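Local coordinates for solute-binding periplasmic protein of iron/siderophore ABC transporter (Yersinia pestis, PDB 6B2X), which probably binds an iron-siderophore complex in the periplasm and delivers it to the membrane components of an ABC transporter, at residues I275-G280 and A347-P352; A68-E73 and S336-L341; P130-F135 and G156-F161. All coordinates share one frame; numbering follows the deposited sequence.

Contact 1 (I275-G280 and A347-P352); sequences IYIASG and AKWFYP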
loop_
_atom_site.group_PDB
_atom_site.type_symbol
_atom_site.label_atom_id
_atom_site.label_comp_id
_atom_site.label_asym_id
_atom_site.label_seq_id
_atom_site.Cartn_x
_atom_site.Cartn_y
_atom_site.Cartn_z
ATOM N N ILE A 275 10.511 11.991 -14.968
ATOM C CA ILE A 275 9.880 10.683 -14.806
ATOM C C ILE A 275 8.376 10.859 -14.601
ATOM O O ILE A 275 7.934 11.747 -13.860
ATOM C CB ILE A 275 10.499 9.901 -13.626
ATOM C CG1 ILE A 275 12.024 10.033 -13.628
ATOM C CG2 ILE A 275 10.094 8.429 -13.673
ATOM C CD1 ILE A 275 12.725 9.185 -14.695
ATOM N N TYR A 276 7.591 10.015 -15.278
ATOM C CA TYR A 276 6.142 9.958 -15.119
ATOM C C TYR A 276 5.732 8.630 -14.488
ATOM O O TYR A 276 6.285 7.571 -14.824
ATOM C CB TYR A 276 5.406 10.116 -16.452
ATOM C CG TYR A 276 3.912 10.013 -16.254
ATOM C CD1 TYR A 276 3.174 11.113 -15.829
ATOM C CD2 TYR A 276 3.247 8.806 -16.423
ATOM C CE1 TYR A 276 1.803 11.025 -15.618
ATOM C CE2 TYR A 276 1.876 8.708 -16.209
ATOM C CZ TYR A 276 1.158 9.822 -15.808
ATOM O OH TYR A 276 -0.209 9.728 -15.584
ATOM N N ILE A 277 4.743 8.694 -13.588
ATOM C CA ILE A 277 4.331 7.547 -12.780
ATOM C C ILE A 277 2.839 7.631 -12.508
ATOM O O ILE A 277 2.370 8.604 -11.914
ATOM C CB ILE A 277 5.090 7.472 -11.437
ATOM C CG1 ILE A 277 6.601 7.254 -11.631
ATOM C CG2 ILE A 277 4.481 6.353 -10.572
ATOM C CD1 ILE A 277 7.389 7.096 -10.307
ATOM N N ALA A 278 2.081 6.615 -12.925
ATOM C CA ALA A 278 0.645 6.548 -12.680
ATOM C C ALA A 278 0.324 5.358 -11.779
ATOM O O ALA A 278 0.943 4.294 -11.888
ATOM C CB ALA A 278 -0.129 6.425 -13.991
ATOM N N SER A 279 -0.640 5.535 -10.886
ATOM C CA SER A 279 -1.016 4.469 -9.977
ATOM C C SER A 279 -2.445 4.030 -10.254
ATOM O O SER A 279 -3.311 4.845 -10.588
ATOM C CB SER A 279 -0.865 4.889 -8.512
ATOM O OG SER A 279 -2.075 5.409 -7.980
ATOM N N GLY A 280 -2.681 2.737 -10.105
ATOM C CA GLY A 280 -4.019 2.199 -10.228
ATOM C C GLY A 280 -4.009 0.737 -9.864
ATOM O O GLY A 280 -2.954 0.102 -9.808
ATOM N N ALA A 347 12.985 3.639 -7.347
ATOM C CA ALA A 347 14.419 3.906 -7.365
ATOM C C ALA A 347 15.044 3.390 -8.650
ATOM O O ALA A 347 15.679 4.151 -9.388
ATOM C CB ALA A 347 15.094 3.297 -6.138
ATOM N N LYS A 348 14.835 2.102 -8.956
ATOM C CA LYS A 348 15.324 1.526 -10.208
ATOM C C LYS A 348 14.877 2.322 -11.435
ATOM O O LYS A 348 15.596 2.366 -12.437
ATOM C CB LYS A 348 14.866 0.068 -10.329
ATOM C CG LYS A 348 15.284 -0.607 -11.613
ATOM C CD LYS A 348 14.493 -1.875 -11.914
ATOM C CE LYS A 348 15.434 -2.979 -12.367
ATOM N NZ LYS A 348 16.658 -2.998 -11.523
ATOM N N TRP A 349 13.707 2.959 -11.392
ATOM C CA TRP A 349 13.328 3.819 -12.508
ATOM C C TRP A 349 14.122 5.126 -12.492
ATOM O O TRP A 349 14.556 5.614 -13.544
ATOM C CB TRP A 349 11.828 4.115 -12.473
ATOM C CG TRP A 349 10.919 2.915 -12.618
ATOM C CD1 TRP A 349 11.211 1.721 -13.216
ATOM C CD2 TRP A 349 9.574 2.809 -12.136
ATOM N NE1 TRP A 349 10.119 0.880 -13.148
ATOM C CE2 TRP A 349 9.107 1.522 -12.483
ATOM C CE3 TRP A 349 8.727 3.672 -11.432
ATOM C CZ2 TRP A 349 7.830 1.079 -12.153
ATOM C CZ3 TRP A 349 7.461 3.236 -11.109
ATOM C CH2 TRP A 349 7.020 1.943 -11.471
ATOM N N PHE A 350 14.316 5.708 -11.305
ATOM C CA PHE A 350 14.937 7.023 -11.203
ATOM C C PHE A 350 16.426 6.952 -11.527
ATOM O O PHE A 350 16.972 7.846 -12.178
ATOM C CB PHE A 350 14.723 7.610 -9.798
ATOM C CG PHE A 350 13.272 7.883 -9.435
ATOM C CD1 PHE A 350 12.227 7.546 -10.289
ATOM C CD2 PHE A 350 12.965 8.480 -8.227
ATOM C CE1 PHE A 350 10.898 7.797 -9.938
ATOM C CE2 PHE A 350 11.652 8.744 -7.873
ATOM C CZ PHE A 350 10.612 8.397 -8.723
ATOM N N TYR A 351 17.096 5.898 -11.091
ATOM C CA TYR A 351 18.524 5.716 -11.334
ATOM C C TYR A 351 18.741 4.306 -11.865
ATOM O O TYR A 351 19.221 3.425 -11.144
ATOM C CB TYR A 351 19.323 6.004 -10.066
ATOM C CG TYR A 351 18.975 7.354 -9.449
ATOM C CD1 TYR A 351 17.969 7.474 -8.499
ATOM C CD2 TYR A 351 19.644 8.513 -9.839
ATOM C CE1 TYR A 351 17.643 8.712 -7.947
ATOM C CE2 TYR A 351 19.333 9.753 -9.288
ATOM C CZ TYR A 351 18.334 9.850 -8.343
ATOM O OH TYR A 351 18.029 11.086 -7.800
ATOM N N PRO A 352 18.413 4.066 -13.142
ATOM C CA PRO A 352 18.533 2.698 -13.689
ATOM C C PRO A 352 19.932 2.114 -13.608
ATOM O O PRO A 352 20.102 0.976 -13.141
ATOM C CB PRO A 352 18.076 2.875 -15.145
ATOM C CG PRO A 352 17.242 4.125 -15.141
ATOM C CD PRO A 352 17.878 5.014 -14.135
#
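I277 points from its strand at the two aromatic rings of W349 and F350, where helix 340-350 ends over the mixed sheet. This is a helix-on-sheet layer in one lobe of a periplasmic binding protein. The side chain of I277 can be followed outward. At CB the chain turns so that CG1 is anti to the carbonyl carbon (chi1 -64°), which leaves CG2 anti to the backbone N. CG1 of I277 lies 4.1 Å from CZ3 of W349. The last bond is extended (chi2 -177°) and carries CD1 on to the edges of both rings. There CD1 of I277 stands 3.6 Å from CE1 of F350, close to the plane of the phenyl ring. CD1 of I277 is also 3.8 Å from CE3 of W349, again near the ring plane. One methyl thus fills the corner where the two rings come together.

I275, two residues earlier on the same side of the strand, meets F350 chiefly with its CG2 methyl. CG2 of I275 comes within 3.9 Å of CE1 of F350. No hydrogen bond crosses between the segments, and the fit is apolar. The indole of W349 is also stacked on Y327 of the adjoining strand 326-330, while F350 reaches V218 of strand 217-221. The tip of I275 ends against the helix backbone, with CD1 4.2 Å from O of W349.

Contact 2 (A68-E73 and S336-L341); sequences AVSLLE and SPYNVL. With NA (sodium ion), chain D.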
loop_
_atom_site.group_PDB
_atom_site.type_symbol
_atom_site.label_atom_id
_atom_site.label_comp_id
_atom_site.label_asym_id
_atom_site.label_seq_id
_atom_site.Cartn_x
_atom_site.Cartn_y
_atom_site.Cartn_z
ATOM N N ALA A 68 -1.093 -5.888 6.157
ATOM C CA ALA A 68 -0.222 -5.862 7.324
ATOM C C ALA A 68 -0.372 -7.136 8.144
ATOM O O ALA A 68 0.629 -7.767 8.493
ATOM C CB ALA A 68 -0.528 -4.631 8.174
ATOM N N VAL A 69 -1.614 -7.575 8.389
ATOM C CA VAL A 69 -1.818 -8.769 9.207
ATOM C C VAL A 69 -1.208 -9.985 8.538
ATOM O O VAL A 69 -0.595 -10.831 9.204
ATOM C CB VAL A 69 -3.312 -8.970 9.521
ATOM C CG1 VAL A 69 -3.525 -10.272 10.250
ATOM C CG2 VAL A 69 -3.810 -7.830 10.397
ATOM N N SER A 70 -1.314 -10.065 7.210
ATOM C CA SER A 70 -0.829 -11.235 6.477
ATOM C C SER A 70 0.667 -11.471 6.652
ATOM O O SER A 70 1.127 -12.608 6.500
ATOM C CB SER A 70 -1.145 -11.097 4.985
ATOM O OG SER A 70 -0.397 -10.033 4.402
ATOM N N LEU A 71 1.453 -10.415 6.911
ATOM C CA LEU A 71 2.884 -10.598 7.159
ATOM C C LEU A 71 3.156 -11.275 8.495
ATOM O O LEU A 71 4.198 -11.909 8.653
ATOM C CB LEU A 71 3.617 -9.268 7.122
ATOM C CG LEU A 71 3.465 -8.478 5.829
ATOM C CD1 LEU A 71 3.987 -7.099 6.076
ATOM C CD2 LEU A 71 4.189 -9.151 4.682
ATOM N N LEU A 72 2.242 -11.169 9.448
ATOM C CA LEU A 72 2.417 -11.751 10.770
ATOM C C LEU A 72 1.872 -13.171 10.914
ATOM O O LEU A 72 2.284 -13.875 11.844
ATOM C CB LEU A 72 1.728 -10.871 11.804
ATOM C CG LEU A 72 2.250 -9.449 11.707
ATOM C CD1 LEU A 72 1.568 -8.603 12.741
ATOM C CD2 LEU A 72 3.742 -9.505 11.924
ATOM N N GLU A 73 0.970 -13.610 10.029
ATOM C CA GLU A 73 0.162 -14.797 10.271
ATOM C C GLU A 73 0.717 -16.069 9.641
ATOM O O GLU A 73 0.122 -17.133 9.828
ATOM C CB GLU A 73 -1.267 -14.585 9.751
ATOM C CG GLU A 73 -2.053 -13.561 10.501
ATOM C CD GLU A 73 -2.204 -13.925 11.962
ATOM O OE1 GLU A 73 -3.327 -14.247 12.412
ATOM O OE2 GLU A 73 -1.176 -13.918 12.655
ATOM N N SER A 336 0.040 0.306 2.618
ATOM C CA SER A 336 0.373 -1.086 2.856
ATOM C C SER A 336 1.834 -1.213 3.218
ATOM O O SER A 336 2.671 -0.576 2.574
ATOM C CB SER A 336 0.050 -1.940 1.614
ATOM O OG SER A 336 0.701 -3.208 1.674
ATOM N N PRO A 337 2.189 -2.038 4.208
ATOM C CA PRO A 337 3.606 -2.214 4.555
ATOM C C PRO A 337 4.373 -2.998 3.519
ATOM O O PRO A 337 5.580 -3.224 3.711
ATOM C CB PRO A 337 3.552 -2.973 5.890
ATOM C CG PRO A 337 2.301 -3.782 5.766
ATOM C CD PRO A 337 1.317 -2.907 5.009
ATOM N N TYR A 338 3.703 -3.449 2.449
ATOM C CA TYR A 338 4.424 -3.967 1.293
ATOM C C TYR A 338 5.061 -2.841 0.477
ATOM O O TYR A 338 5.729 -3.118 -0.516
ATOM C CB TYR A 338 3.519 -4.747 0.337
ATOM C CG TYR A 338 2.830 -6.045 0.779
ATOM C CD1 TYR A 338 2.597 -6.364 2.110
ATOM C CD2 TYR A 338 2.333 -6.912 -0.193
ATOM C CE1 TYR A 338 1.919 -7.553 2.458
ATOM C CE2 TYR A 338 1.656 -8.087 0.132
ATOM C CZ TYR A 338 1.445 -8.409 1.448
ATOM O OH TYR A 338 0.772 -9.591 1.730
ATOM N N ASN A 339 4.831 -1.582 0.842
ATOM C CA ASN A 339 5.243 -0.452 0.014
ATOM C C ASN A 339 6.740 -0.430 -0.281
ATOM O O ASN A 339 7.169 0.390 -1.105
ATOM C CB ASN A 339 4.836 0.855 0.701
ATOM C CG ASN A 339 5.437 0.989 2.094
ATOM O OD1 ASN A 339 6.575 0.582 2.330
ATOM N ND2 ASN A 339 4.661 1.527 3.027
ATOM N N VAL A 340 7.543 -1.274 0.384
ATOM C CA VAL A 340 8.970 -1.345 0.066
ATOM C C VAL A 340 9.163 -1.683 -1.402
ATOM O O VAL A 340 10.110 -1.203 -2.037
ATOM C CB VAL A 340 9.714 -2.356 0.974
ATOM C CG1 VAL A 340 9.176 -3.757 0.813
ATOM C CG2 VAL A 340 11.175 -2.390 0.635
ATOM N N LEU A 341 8.260 -2.492 -1.972
ATOM C CA LEU A 341 8.349 -2.841 -3.388
ATOM C C LEU A 341 8.162 -1.622 -4.285
ATOM O O LEU A 341 8.737 -1.566 -5.378
ATOM C CB LEU A 341 7.305 -3.905 -3.734
ATOM C CG LEU A 341 7.491 -5.303 -3.143
ATOM C CD1 LEU A 341 6.348 -6.203 -3.597
ATOM C CD2 LEU A 341 8.835 -5.882 -3.540
HETATM NA NA NA D . -1.225 -10.917 0.342
#
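The phenol ring of Y338 has S70 at its hydroxyl edge and L71 beside it. OG of S70 lies near the ring plane, 2.9 Å from OH of Y338. CD2 of L71 approaches the ring obliquely, 3.6 Å from CE1 of Y338. The contact joins helix 66-72 to the approach to helix 340-350, in the buried middle of a protein with a periplasmic binding-protein fold.

OH of Y338 is also a ligand of a sodium ion, at 2.8 Å, and Y99 supplies another hydroxyl to the same ion. The sodium ion and OG of S70 meet OH of Y338 from directions roughly at right angles. OG of S70 is hydrogen-bonded to the backbone O of Y67, and its bond to OH of Y338 competes for the same proton, so it is not settled. The side chain of S70 sits between its own backbone N and carbonyl carbon (chi1 67°), a position from which OG can face both Y67 and Y338.

The rest of the contact is apolar. L71 splits its two methyls between neighbours: CD2 goes to the tyrosine, and CD1 of L71 lies 3.7 Å from CG of P337. The side chains of L71 and P337 run antiparallel past one another. CG of P337 also rests 3.6 Å from CA of A68 and close to its CB, so the pyrrolidine ring fits against the start of the segment. Helix 168-182 brings M176 against both L71 and P337.

The turn that presents P337 and Y338 is held from within. S336 forms an ST turn: its OG accepts from N of Y338 at 3.1 Å, with an N-H...O angle of 159°.

Contact 3 (P130-F135 and G156-F161); sequences PDIAIF and GVPVVF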
loop_
_atom_site.group_PDB
_atom_site.type_symbol
_atom_site.label_atom_id
_atom_site.label_comp_id
_atom_site.label_asym_id
_atom_site.label_seq_id
_atom_site.Cartn_x
_atom_site.Cartn_y
_atom_site.Cartn_z
ATOM N N PRO A 130 -14.884 -10.172 19.609
ATOM C CA PRO A 130 -13.488 -9.986 19.188
ATOM C C PRO A 130 -12.568 -9.714 20.371
ATOM O O PRO A 130 -12.942 -9.052 21.342
ATOM C CB PRO A 130 -13.563 -8.753 18.284
ATOM C CG PRO A 130 -14.653 -7.924 18.939
ATOM C CD PRO A 130 -15.666 -8.936 19.468
ATOM N N ASP A 131 -11.334 -10.205 20.259
ATOM C CA ASP A 131 -10.313 -9.892 21.258
ATOM C C ASP A 131 -9.675 -8.537 21.031
ATOM O O ASP A 131 -9.226 -7.896 21.990
ATOM C CB ASP A 131 -9.230 -10.952 21.241
ATOM C CG ASP A 131 -9.766 -12.281 21.584
ATOM O OD1 ASP A 131 -10.617 -12.302 22.505
ATOM O OD2 ASP A 131 -9.385 -13.279 20.923
ATOM N N ILE A 132 -9.618 -8.089 19.779
ATOM C CA ILE A 132 -8.932 -6.847 19.447
ATOM C C ILE A 132 -9.470 -6.353 18.109
ATOM O O ILE A 132 -10.050 -7.111 17.336
ATOM C CB ILE A 132 -7.397 -7.075 19.431
ATOM C CG1 ILE A 132 -6.646 -5.759 19.641
ATOM C CG2 ILE A 132 -6.965 -7.789 18.158
ATOM C CD1 ILE A 132 -5.151 -5.940 19.834
ATOM N N ALA A 133 -9.301 -5.061 17.843
ATOM C CA ALA A 133 -9.689 -4.482 16.567
ATOM C C ALA A 133 -8.561 -3.596 16.076
ATOM O O ALA A 133 -7.904 -2.919 16.874
ATOM C CB ALA A 133 -10.988 -3.674 16.683
ATOM N N ILE A 134 -8.335 -3.603 14.767
ATOM C CA ILE A 134 -7.287 -2.806 14.151
ATOM C C ILE A 134 -7.933 -1.788 13.229
ATOM O O ILE A 134 -8.771 -2.143 12.390
ATOM C CB ILE A 134 -6.300 -3.669 13.353
ATOM C CG1 ILE A 134 -5.779 -4.838 14.190
ATOM C CG2 ILE A 134 -5.186 -2.778 12.803
ATOM C CD1 ILE A 134 -5.088 -4.423 15.475
ATOM N N PHE A 135 -7.518 -0.531 13.361
ATOM C CA PHE A 135 -7.944 0.542 12.475
ATOM C C PHE A 135 -6.717 1.278 11.940
ATOM O O PHE A 135 -5.628 1.238 12.530
ATOM C CB PHE A 135 -8.896 1.538 13.201
ATOM C CG PHE A 135 -10.271 0.984 13.491
ATOM C CD1 PHE A 135 -10.460 0.053 14.505
ATOM C CD2 PHE A 135 -11.372 1.384 12.737
ATOM C CE1 PHE A 135 -11.718 -0.472 14.771
ATOM C CE2 PHE A 135 -12.641 0.870 12.997
ATOM C CZ PHE A 135 -12.820 -0.056 14.013
ATOM N N GLY A 156 -14.830 -2.314 26.330
ATOM C CA GLY A 156 -13.513 -2.768 26.721
ATOM C C GLY A 156 -12.813 -3.606 25.681
ATOM O O GLY A 156 -12.013 -4.467 26.041
ATOM N N VAL A 157 -13.092 -3.390 24.399
ATOM C CA VAL A 157 -12.369 -4.065 23.323
ATOM C C VAL A 157 -11.168 -3.195 22.962
ATOM O O VAL A 157 -11.350 -1.998 22.676
ATOM C CB VAL A 157 -13.249 -4.324 22.094
ATOM C CG1 VAL A 157 -12.466 -5.123 21.053
ATOM C CG2 VAL A 157 -14.520 -5.097 22.487
ATOM N N PRO A 158 -9.948 -3.726 23.001
ATOM C CA PRO A 158 -8.787 -2.907 22.633
ATOM C C PRO A 158 -8.827 -2.576 21.149
ATOM O O PRO A 158 -8.956 -3.467 20.299
ATOM C CB PRO A 158 -7.590 -3.793 22.997
ATOM C CG PRO A 158 -8.133 -5.167 23.051
ATOM C CD PRO A 158 -9.564 -5.068 23.456
ATOM N N VAL A 159 -8.788 -1.277 20.858
ATOM C CA VAL A 159 -8.693 -0.742 19.503
ATOM C C VAL A 159 -7.280 -0.201 19.329
ATOM O O VAL A 159 -6.828 0.633 20.126
ATOM C CB VAL A 159 -9.741 0.353 19.252
ATOM C CG1 VAL A 159 -9.479 1.062 17.929
ATOM C CG2 VAL A 159 -11.162 -0.232 19.290
ATOM N N VAL A 160 -6.577 -0.676 18.302
ATOM C CA VAL A 160 -5.193 -0.288 18.037
ATOM C C VAL A 160 -5.143 0.400 16.679
ATOM O O VAL A 160 -5.600 -0.163 15.674
ATOM C CB VAL A 160 -4.249 -1.499 18.088
ATOM C CG1 VAL A 160 -2.937 -1.190 17.416
ATOM C CG2 VAL A 160 -4.016 -1.903 19.536
ATOM N N PHE A 161 -4.610 1.617 16.649
ATOM C CA PHE A 161 -4.471 2.388 15.417
ATOM C C PHE A 161 -3.076 2.222 14.823
ATOM O O PHE A 161 -2.071 2.314 15.538
ATOM C CB PHE A 161 -4.747 3.871 15.656
ATOM C CG PHE A 161 -6.212 4.232 15.689
ATOM C CD1 PHE A 161 -6.863 4.656 14.543
ATOM C CD2 PHE A 161 -6.928 4.181 16.884
ATOM C CE1 PHE A 161 -8.222 5.018 14.584
ATOM C CE2 PHE A 161 -8.273 4.530 16.935
ATOM C CZ PHE A 161 -8.926 4.952 15.786
#
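F135 and F161 are paired across two parallel strands, with the phenyl ring of F161 receiving CB of F135 over one face. CB of F135 is 4.2 Å from the centre of the F161 ring, 27° off the ring normal, a CH-pi contact. The ring of F135 itself leans back toward V159. CD1 of F135 lies 3.7 Å from CG1 of V159.

I134 and V160 face the opposite side of the sheet. Their side chains run alongside each other, with CD1 of I134 4.0 Å from CB of V160. I132 is extended, its CG1 opposite the backbone N (chi1 -157°). This sets CG1 of I132 3.3 Å from O of P158 and also against the proline ring. Before the strands begin, CG1 of V157 touches CG of P130, and the two side chains cross at about a right angle.

The backbone follows a regular parallel ladder. N of A133 bonds to O of P158 at 2.9 Å, and O of A133 receives N of V160. N of F135 then bonds to O of V160 at 3.0 Å, with a nearly straight N-H...O angle of 172°.

The two strands flank helix 147-154 in sequence and form a beta-alpha-beta crossover. That helix packs on F135 and V159 through V149. Helix 168-182 covers the other face at I134 and V160. Strand 58-60 borders strand 132-136 on its far side, while strand 159-162 is the outermost strand at this end of the sheet.

From the N terminus, the chain first meets contact 2 at A68-E73. Then comes contact 3, which closes a loop of 20 residues between P130-F135 and G156-F161. Contact 3 is nested inside the longer loop of contact 2. Contact 1 opens at I275-G280, before contact 2 closes at S336-L341, and closes afterwards at A347-P352. Contacts 1 and 2 cross, and both use helix 340-350. Contact 3 pairs strand 132-136 with the edge strand 159-162 of the parallel sheet. Contact 2 joins helix 66-72 to the start of helix 340-350, and contact 1 seats the far end of that helix on the mixed sheet. The centres of contacts 1 and 3 are about 37 Å apart.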